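Side-chain contacts in Uly1 (PDB 7DRQ), which is an ulvan lyase of polysaccharide lyase family 24, cleaving the algal polysaccharide ulvan, and binds calcium ions: residues 325-330 and 388-393; 121-126 and 231-236; 22-27 and 96-101. All blocks are in the same frame, centred on the assembly; numbering follows the deposited sequence.

How the contacts relate
The seven antiparallel sheets of the chain make a seven-bladed beta-propeller, and the three contacts join different parts of it. Contact 1 and contact 2 each link neighbouring blades, one at the surface and the other in buried packing; contact 3 seats the helix 24-29 against a loop that follows strand 93-94. Contacts 2 and 3 approach most closely, about 7 Å between nearest atoms; contact 1 is about 18 Å from contact 2 and about 25 Å from contact 3 (nearest atoms). Contact 1 lies nearer one calcium site: the side chain of Met328 is about 10 Å from that of Phe287, a calcium ligand. The touching residues of contacts 2 and 3 lie away from the calcium sites.

Contact 1: residues 325-330 and 388-393; sequences ALVMRP and GELITT
With CG of Met328 anti to its own backbone N (chi1 -159°) and OG1 of Thr392 anti to the carbonyl carbon (chi1 -61°), the two side chains cross at about a right angle, and Met328 CG comes to 3.4 Å from Thr392 OG1. Met328 is a selenomethionine whose chain bends at chi2 and chi3, and its methylene, not the selenium, makes this approach. Thr392 CG2 is a more distant neighbour of the same carbon. The hydroxyl of Thr392 has its polar partner within its own blade, in a hydrogen bond to Thr381.

Two residues before Thr392, Leu390 sends a single methyl across. Leu390 CD1 reaches the backbone at Val327 O, 3.3 Å away, and also touches Val327 CB at 3.9 Å. Tyr310 packs against both Val327 and Leu390.

Strand 326-328 pairs with 290-298, and strand 391-393 with 372-383, so the contact bridges adjacent propeller blades. No hydrogen bond crosses it: the backbone bonds of Val327, Ile391 and Thr393 go to neighbouring strands of their own sheets, and the blades meet here through van der Waals contact of carbon with carbon and carbon with oxygen.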
loop_
_atom_site.group_PDB
_atom_site.type_symbol
_atom_site.label_atom_id
_atom_site.label_comp_id
_atom_site.label_asym_id
_atom_site.label_seq_id
_atom_site.Cartn_x
_atom_site.Cartn_y
_atom_site.Cartn_z
ATOM N N ALA A 325 -20.906 -8.059 -1.746
ATOM C CA ALA A 325 -19.996 -7.866 -0.623
ATOM C C ALA A 325 -20.298 -6.589 0.159
ATOM O O ALA A 325 -19.475 -6.144 0.956
ATOM C CB ALA A 325 -18.549 -7.861 -1.125
ATOM N N LEU A 326 -21.475 -6.001 -0.047
ATOM C CA LEU A 326 -21.828 -4.743 0.612
ATOM C C LEU A 326 -21.782 -4.847 2.136
ATOM O O LEU A 326 -22.217 -5.844 2.716
ATOM C CB LEU A 326 -23.238 -4.337 0.183
ATOM C CG LEU A 326 -23.765 -3.016 0.742
ATOM C CD1 LEU A 326 -23.036 -1.839 0.084
ATOM C CD2 LEU A 326 -25.276 -2.923 0.509
ATOM N N VAL A 327 -21.272 -3.794 2.795
ATOM C CA VAL A 327 -21.448 -3.651 4.244
ATOM C C VAL A 327 -22.164 -2.343 4.605
ATOM O O VAL A 327 -22.847 -2.271 5.634
ATOM C CB VAL A 327 -20.103 -3.746 5.008
ATOM C CG1 VAL A 327 -19.451 -5.118 4.810
ATOM C CG2 VAL A 327 -19.146 -2.622 4.604
HETATM N N MSE A 328 -22.022 -1.306 3.780
HETATM C CA MSE A 328 -22.532 0.038 4.141
HETATM C C MSE A 328 -22.575 0.936 2.910
HETATM O O MSE A 328 -21.774 0.765 1.998
HETATM C CB MSE A 328 -21.653 0.658 5.250
HETATM C CG MSE A 328 -22.297 1.792 6.095
HETATM SE SE MSE A 328 -22.043 3.615 5.416
HETATM C CE MSE A 328 -20.041 3.518 5.080
ATOM N N ARG A 329 -23.520 1.872 2.855
ATOM C CA ARG A 329 -23.574 2.809 1.734
ATOM C C ARG A 329 -23.182 4.174 2.259
ATOM O O ARG A 329 -24.011 4.840 2.887
ATOM C CB ARG A 329 -24.978 2.861 1.127
ATOM C CG ARG A 329 -25.505 1.538 0.596
ATOM C CD ARG A 329 -25.098 1.325 -0.845
ATOM N NE ARG A 329 -25.869 0.228 -1.418
ATOM C CZ ARG A 329 -25.482 -0.490 -2.466
ATOM N NH1 ARG A 329 -24.325 -0.228 -3.064
ATOM N NH2 ARG A 329 -26.251 -1.483 -2.899
ATOM N N PRO A 330 -21.953 4.654 2.032
ATOM C CA PRO A 330 -21.561 5.951 2.639
ATOM C C PRO A 330 -22.370 7.139 2.131
ATOM O O PRO A 330 -22.435 8.171 2.818
ATOM C CB PRO A 330 -20.078 6.092 2.264
ATOM C CG PRO A 330 -19.615 4.717 1.927
ATOM C CD PRO A 330 -20.816 3.958 1.413
ATOM N N GLY A 388 -24.018 -10.496 14.807
ATOM C CA GLY A 388 -24.912 -9.448 15.237
ATOM C C GLY A 388 -24.960 -8.273 14.276
ATOM O O GLY A 388 -24.508 -8.331 13.129
ATOM N N GLU A 389 -25.513 -7.174 14.782
ATOM C CA GLU A 389 -25.765 -6.004 13.948
ATOM C C GLU A 389 -24.455 -5.342 13.533
ATOM O O GLU A 389 -23.494 -5.288 14.305
ATOM C CB GLU A 389 -26.651 -4.997 14.694
ATOM C CG GLU A 389 -27.216 -3.867 13.817
ATOM C CD GLU A 389 -28.113 -2.890 14.586
ATOM O OE1 GLU A 389 -28.221 -3.008 15.824
ATOM O OE2 GLU A 389 -28.711 -1.999 13.949
ATOM N N LEU A 390 -24.404 -4.891 12.285
ATOM C CA LEU A 390 -23.348 -3.994 11.841
ATOM C C LEU A 390 -23.695 -2.596 12.327
ATOM O O LEU A 390 -24.726 -2.046 11.932
ATOM C CB LEU A 390 -23.239 -3.986 10.321
ATOM C CG LEU A 390 -22.286 -4.867 9.538
ATOM C CD1 LEU A 390 -22.409 -4.476 8.071
ATOM C CD2 LEU A 390 -20.856 -4.701 10.045
ATOM N N ILE A 391 -22.857 -2.025 13.179
ATOM C CA ILE A 391 -23.060 -0.673 13.690
ATOM C C ILE A 391 -22.217 0.287 12.865
ATOM O O ILE A 391 -21.018 0.057 12.683
ATOM C CB ILE A 391 -22.674 -0.578 15.175
ATOM C CG1 ILE A 391 -23.552 -1.498 16.028
ATOM C CG2 ILE A 391 -22.766 0.875 15.658
ATOM C CD1 ILE A 391 -23.177 -1.470 17.505
ATOM N N THR A 392 -22.833 1.361 12.366
ATOM C CA THR A 392 -22.112 2.461 11.737
ATOM C C THR A 392 -22.365 3.717 12.555
ATOM O O THR A 392 -23.522 4.054 12.828
ATOM C CB THR A 392 -22.553 2.692 10.291
ATOM O OG1 THR A 392 -22.286 1.525 9.506
ATOM C CG2 THR A 392 -21.808 3.869 9.694
ATOM N N THR A 393 -21.291 4.412 12.927
ATOM C CA THR A 393 -21.393 5.692 13.614
ATOM C C THR A 393 -20.517 6.708 12.898
ATOM O O THR A 393 -19.484 6.356 12.321
ATOM C CB THR A 393 -20.976 5.575 15.101
ATOM O OG1 THR A 393 -21.186 6.830 15.775
ATOM C CG2 THR A 393 -19.508 5.180 15.228
#

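Contact 2: residues 121-126 and 231-236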
loop_
_atom_site.group_PDB
_atom_site.type_symbol
_atom_site.label_atom_id
_atom_site.label_comp_id
_atom_site.label_asym_id
_atom_site.label_seq_id
_atom_site.Cartn_x
_atom_site.Cartn_y
_atom_site.Cartn_z
ATOM N N THR A 121 13.859 -15.764 0.942
ATOM C CA THR A 121 14.049 -14.895 -0.213
ATOM C C THR A 121 13.477 -13.511 0.073
ATOM O O THR A 121 12.536 -13.349 0.858
ATOM C CB THR A 121 13.374 -15.464 -1.454
ATOM O OG1 THR A 121 12.035 -15.826 -1.121
ATOM C CG2 THR A 121 14.139 -16.689 -2.006
ATOM N N ILE A 122 14.070 -12.509 -0.565
ATOM C CA ILE A 122 13.629 -11.126 -0.484
ATOM C C ILE A 122 12.982 -10.767 -1.810
ATOM O O ILE A 122 13.517 -11.095 -2.872
ATOM C CB ILE A 122 14.807 -10.181 -0.202
ATOM C CG1 ILE A 122 15.584 -10.651 1.033
ATOM C CG2 ILE A 122 14.321 -8.715 -0.087
ATOM C CD1 ILE A 122 16.956 -10.004 1.167
ATOM N N HIS A 123 11.846 -10.084 -1.748
ATOM C CA HIS A 123 11.107 -9.699 -2.948
ATOM C C HIS A 123 10.860 -8.201 -2.955
ATOM O O HIS A 123 10.446 -7.634 -1.938
ATOM C CB HIS A 123 9.800 -10.474 -3.017
ATOM C CG HIS A 123 10.014 -11.947 -2.919
ATOM N ND1 HIS A 123 10.189 -12.740 -4.031
ATOM C CD2 HIS A 123 10.179 -12.756 -1.846
ATOM C CE1 HIS A 123 10.414 -13.984 -3.650
ATOM N NE2 HIS A 123 10.407 -14.025 -2.330
ATOM N N LEU A 124 11.117 -7.573 -4.104
ATOM C CA LEU A 124 10.928 -6.140 -4.304
ATOM C C LEU A 124 10.102 -5.896 -5.559
ATOM O O LEU A 124 10.391 -6.472 -6.615
ATOM C CB LEU A 124 12.270 -5.418 -4.443
ATOM C CG LEU A 124 13.174 -5.491 -3.214
ATOM C CD1 LEU A 124 14.588 -5.124 -3.607
ATOM C CD2 LEU A 124 12.642 -4.538 -2.140
ATOM N N LEU A 125 9.117 -5.013 -5.450
ATOM C CA LEU A 125 8.322 -4.564 -6.587
ATOM C C LEU A 125 8.319 -3.049 -6.588
ATOM O O LEU A 125 8.024 -2.436 -5.559
ATOM C CB LEU A 125 6.897 -5.098 -6.487
ATOM C CG LEU A 125 6.781 -6.594 -6.768
ATOM C CD1 LEU A 125 5.441 -7.106 -6.295
ATOM C CD2 LEU A 125 6.976 -6.908 -8.256
ATOM N N TYR A 126 8.645 -2.426 -7.722
ATOM C CA TYR A 126 8.819 -0.984 -7.612
ATOM C C TYR A 126 8.539 -0.243 -8.910
ATOM O O TYR A 126 8.655 -0.785 -10.011
ATOM C CB TYR A 126 10.225 -0.639 -7.132
ATOM C CG TYR A 126 11.384 -1.392 -7.766
ATOM C CD1 TYR A 126 11.994 -0.924 -8.934
ATOM C CD2 TYR A 126 11.929 -2.516 -7.143
ATOM C CE1 TYR A 126 13.098 -1.583 -9.480
ATOM C CE2 TYR A 126 13.033 -3.181 -7.679
ATOM C CZ TYR A 126 13.614 -2.713 -8.845
ATOM O OH TYR A 126 14.713 -3.376 -9.372
ATOM N N ASN A 231 -1.574 -13.327 -5.990
ATOM C CA ASN A 231 -0.901 -14.589 -6.242
ATOM C C ASN A 231 -0.200 -15.030 -4.963
ATOM O O ASN A 231 -0.268 -14.358 -3.928
ATOM C CB ASN A 231 0.076 -14.481 -7.423
ATOM C CG ASN A 231 1.147 -13.419 -7.205
ATOM O OD1 ASN A 231 1.260 -12.840 -6.127
ATOM N ND2 ASN A 231 1.939 -13.161 -8.243
ATOM N N LYS A 232 0.469 -16.173 -5.042
ATOM C CA LYS A 232 1.125 -16.783 -3.899
ATOM C C LYS A 232 2.541 -17.164 -4.291
ATOM O O LYS A 232 2.793 -17.588 -5.425
ATOM C CB LYS A 232 0.350 -18.014 -3.395
ATOM C CG LYS A 232 1.091 -18.814 -2.319
ATOM C CD LYS A 232 0.227 -19.902 -1.689
ATOM C CE LYS A 232 0.007 -21.066 -2.628
ATOM N NZ LYS A 232 -0.821 -22.132 -1.980
ATOM N N TYR A 233 3.465 -16.992 -3.354
ATOM C CA TYR A 233 4.841 -17.401 -3.571
ATOM C C TYR A 233 4.967 -18.903 -3.351
ATOM O O TYR A 233 4.533 -19.433 -2.322
ATOM C CB TYR A 233 5.773 -16.637 -2.633
ATOM C CG TYR A 233 7.205 -17.040 -2.816
ATOM C CD1 TYR A 233 7.808 -16.962 -4.071
ATOM C CD2 TYR A 233 7.940 -17.556 -1.755
ATOM C CE1 TYR A 233 9.107 -17.349 -4.254
ATOM C CE2 TYR A 233 9.246 -17.955 -1.929
ATOM C CZ TYR A 233 9.825 -17.852 -3.183
ATOM O OH TYR A 233 11.126 -18.251 -3.362
ATOM N N LEU A 234 5.542 -19.595 -4.326
ATOM C CA LEU A 234 5.730 -21.044 -4.242
ATOM C C LEU A 234 7.191 -21.280 -3.875
ATOM O O LEU A 234 8.054 -21.396 -4.747
ATOM C CB LEU A 234 5.347 -21.706 -5.558
ATOM C CG LEU A 234 3.960 -21.323 -6.091
ATOM C CD1 LEU A 234 3.712 -21.963 -7.459
ATOM C CD2 LEU A 234 2.868 -21.717 -5.093
ATOM N N ALA A 235 7.470 -21.343 -2.568
ATOM C CA ALA A 235 8.856 -21.449 -2.110
ATOM C C ALA A 235 9.531 -22.703 -2.649
ATOM O O ALA A 235 10.733 -22.692 -2.950
ATOM C CB ALA A 235 8.910 -21.436 -0.581
ATOM N N GLU A 236 8.779 -23.794 -2.780
ATOM C CA GLU A 236 9.377 -25.027 -3.269
ATOM C C GLU A 236 9.774 -24.939 -4.739
ATOM O O GLU A 236 10.579 -25.755 -5.199
ATOM C CB GLU A 236 8.412 -26.191 -3.040
ATOM C CG GLU A 236 7.396 -26.387 -4.144
ATOM C CD GLU A 236 6.194 -25.458 -4.036
ATOM O OE1 GLU A 236 6.179 -24.552 -3.160
ATOM O OE2 GLU A 236 5.254 -25.651 -4.842
#
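The ring of Tyr233 is covered on both faces: the imidazole of His123 approaches one, and the backbone N of Ala235 lies 3.8 Å above the other, offset toward the rim. The pair is T-shaped (edge-to-face), with the CE1-NE2 edge of His123 directed at the tyrosine, centroids 4.7 Å apart and planes at 61°. His123 NE2 stands 3.9 Å above the plane of the Tyr233 ring, over its centre, while the nearest carbons, His123 CE1 and Tyr233 CE1, are 3.7 Å apart. A chi1 of 179° turns the phenol away from the backbone N and toward strand 122-126.

The side chains of Thr121 and Tyr233 run head-on toward each other, with Thr121 OG1 oblique to the ring, on the same side of it as His123, and 3.4 Å from Tyr233 OH. The threonine oxygen also receives a hydrogen bond from His123 NE2 at 2.7 Å, tilted 28° out of the imidazole plane, which together with a bond between ND1 and Tyr150 fixes the rotation of the histidine. The carboxylate of Asp119 bonds to both Tyr233 OH and Thr121 OG1, one oxygen to each. With a leucine in place of Tyr233, the imidazole edge would probably lose the aromatic face it leans on and Asp119 would be left without the phenol hydroxyl.

Trp240 meets both rings and extends the aromatic cluster. His123 lies on the middle strand of one sheet and Tyr233 on strand 225-234 of the next, so this is buried side-chain packing between neighbouring blades of a beta-propeller.

Contact 3: residues 22-27 and 96-101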
loop_
_atom_site.group_PDB
_atom_site.type_symbol
_atom_site.label_atom_id
_atom_site.label_comp_id
_atom_site.label_asym_id
_atom_site.label_seq_id
_atom_site.Cartn_x
_atom_site.Cartn_y
_atom_site.Cartn_z
ATOM N N LYS A 22 2.053 19.355 -10.298
ATOM C CA LYS A 22 1.800 19.457 -11.730
ATOM C C LYS A 22 0.545 18.681 -12.105
ATOM O O LYS A 22 0.286 17.597 -11.570
ATOM C CB LYS A 22 2.978 18.920 -12.550
ATOM C CG LYS A 22 4.271 19.696 -12.390
ATOM C CD LYS A 22 4.161 21.127 -12.912
ATOM C CE LYS A 22 5.483 21.862 -12.719
ATOM N NZ LYS A 22 5.447 23.253 -13.244
ATOM N N SER A 23 -0.227 19.237 -13.040
ATOM C CA SER A 23 -1.315 18.498 -13.654
ATOM C C SER A 23 -0.757 17.303 -14.434
ATOM O O SER A 23 0.437 17.215 -14.725
ATOM C CB SER A 23 -2.121 19.415 -14.578
ATOM O OG SER A 23 -1.468 19.565 -15.824
ATOM N N VAL A 24 -1.643 16.373 -14.775
ATOM C CA VAL A 24 -1.256 15.244 -15.615
ATOM C C VAL A 24 -0.853 15.730 -17.007
ATOM O O VAL A 24 0.182 15.282 -17.527
ATOM C CB VAL A 24 -2.372 14.192 -15.676
ATOM C CG1 VAL A 24 -2.157 13.268 -16.853
ATOM C CG2 VAL A 24 -2.411 13.409 -14.366
ATOM N N PRO A 25 -1.607 16.632 -17.660
ATOM C CA PRO A 25 -1.122 17.146 -18.957
ATOM C C PRO A 25 0.190 17.910 -18.853
ATOM O O PRO A 25 1.036 17.787 -19.745
ATOM C CB PRO A 25 -2.277 18.041 -19.435
ATOM C CG PRO A 25 -3.480 17.484 -18.760
ATOM C CD PRO A 25 -2.991 17.076 -17.396
ATOM N N GLN A 26 0.379 18.709 -17.801
ATOM C CA GLN A 26 1.673 19.341 -17.565
ATOM C C GLN A 26 2.773 18.295 -17.426
ATOM O O GLN A 26 3.813 18.369 -18.092
ATOM C CB GLN A 26 1.611 20.195 -16.297
ATOM C CG GLN A 26 1.336 21.676 -16.488
ATOM C CD GLN A 26 1.250 22.399 -15.160
ATOM O OE1 GLN A 26 0.709 21.867 -14.181
ATOM N NE2 GLN A 26 1.797 23.613 -15.106
ATOM N N ALA A 27 2.559 17.314 -16.543
ATOM C CA ALA A 27 3.585 16.309 -16.281
ATOM C C ALA A 27 3.942 15.551 -17.548
ATOM O O ALA A 27 5.107 15.201 -17.769
ATOM C CB ALA A 27 3.104 15.345 -15.198
ATOM N N THR A 96 11.507 6.523 -12.308
ATOM C CA THR A 96 11.262 7.041 -13.648
ATOM C C THR A 96 10.170 8.103 -13.677
ATOM O O THR A 96 9.824 8.588 -14.756
ATOM C CB THR A 96 10.931 5.891 -14.619
ATOM O OG1 THR A 96 9.797 5.147 -14.149
ATOM C CG2 THR A 96 12.128 4.962 -14.744
ATOM N N GLY A 97 9.636 8.491 -12.521
ATOM C CA GLY A 97 8.748 9.635 -12.458
ATOM C C GLY A 97 7.400 9.355 -13.090
ATOM O O GLY A 97 6.897 8.221 -13.102
ATOM N N PHE A 98 6.811 10.410 -13.648
ATOM C CA PHE A 98 5.516 10.285 -14.302
ATOM C C PHE A 98 5.725 9.806 -15.734
ATOM O O PHE A 98 6.200 10.568 -16.583
ATOM C CB PHE A 98 4.757 11.608 -14.285
ATOM C CG PHE A 98 3.343 11.478 -14.791
ATOM C CD1 PHE A 98 2.321 11.111 -13.926
ATOM C CD2 PHE A 98 3.043 11.686 -16.130
ATOM C CE1 PHE A 98 1.015 10.973 -14.381
ATOM C CE2 PHE A 98 1.737 11.541 -16.600
ATOM C CZ PHE A 98 0.725 11.183 -15.727
ATOM N N GLU A 99 5.373 8.546 -15.996
ATOM C CA GLU A 99 5.459 7.942 -17.327
ATOM C C GLU A 99 6.802 8.232 -17.995
ATOM O O GLU A 99 6.877 8.650 -19.152
ATOM C CB GLU A 99 4.286 8.409 -18.206
ATOM C CG GLU A 99 2.916 7.979 -17.648
ATOM C CD GLU A 99 1.736 8.574 -18.404
ATOM O OE1 GLU A 99 0.583 8.371 -17.972
ATOM O OE2 GLU A 99 1.966 9.258 -19.415
ATOM N N GLY A 100 7.881 8.019 -17.243
ATOM C CA GLY A 100 9.222 8.183 -17.759
ATOM C C GLY A 100 9.816 9.561 -17.560
ATOM O O GLY A 100 11.038 9.718 -17.690
ATOM N N ARG A 101 8.989 10.565 -17.249
ATOM C CA ARG A 101 9.453 11.930 -17.007
ATOM C C ARG A 101 9.952 11.973 -15.578
ATOM O O ARG A 101 9.215 12.301 -14.648
ATOM C CB ARG A 101 8.340 12.941 -17.244
ATOM C CG ARG A 101 8.028 13.169 -18.719
ATOM C CD ARG A 101 7.176 12.045 -19.315
ATOM N NE ARG A 101 6.458 12.503 -20.507
ATOM C CZ ARG A 101 5.756 11.709 -21.313
ATOM N NH1 ARG A 101 5.668 10.409 -21.057
ATOM N NH2 ARG A 101 5.126 12.215 -22.372
#
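Ala27 and Phe98 form the tight part of the contact. The methyl of Ala27 sits over one face of the phenyl ring in a CH-pi contact, its CB 4.2 Å from the centroid of the Phe98 ring and 27° off the ring normal. The nearest single ring atom to Ala27 CB is Phe98 CD2, at 3.8 Å. On the opposite face lies Glu99 CG, 3.8 Å above the plane of the Phe98 ring and offset toward the rim, so the phenyl is held between a methyl and a methylene. With chi1 at -173°, the phenyl swings out from the turn toward the helix. Beside it, the carbonyl of Ala27 rests against the aliphatic part of Arg101, with Ala27 O 3.7 Å from Arg101 CG. Arg101 NH1 bonds back to Glu99 O at 2.9 Å with the acceptor close to the guanidinium plane, which ties the arginine across the type I' turn of residues 98-101; its NH2 reaches Arg28 O.

The packing is slighter toward the start of the helix. Val24, partly exposed, touches just the far end of the ring, its CG1 3.7 Å from Phe98 CZ, and the two side chains cross at about a right angle. Next to it Pro25 points away from the turn and is exposed, as is Gln26. Here the helix start is held by its own capping box: Gln26 N donates to Ser23 OG at 2.8 Å, and Ser23 N donates in return to Gln26 OE1.

Glu99 adds a salt bridge to Arg28, the helix residue after Ala27. Val104 of strand 104-105 touches both Ala27 and Phe98, and Tyr42 touches both Val24 and Phe98, so helix 24-29 lies against the turn, that short strand and the loop holding Tyr42.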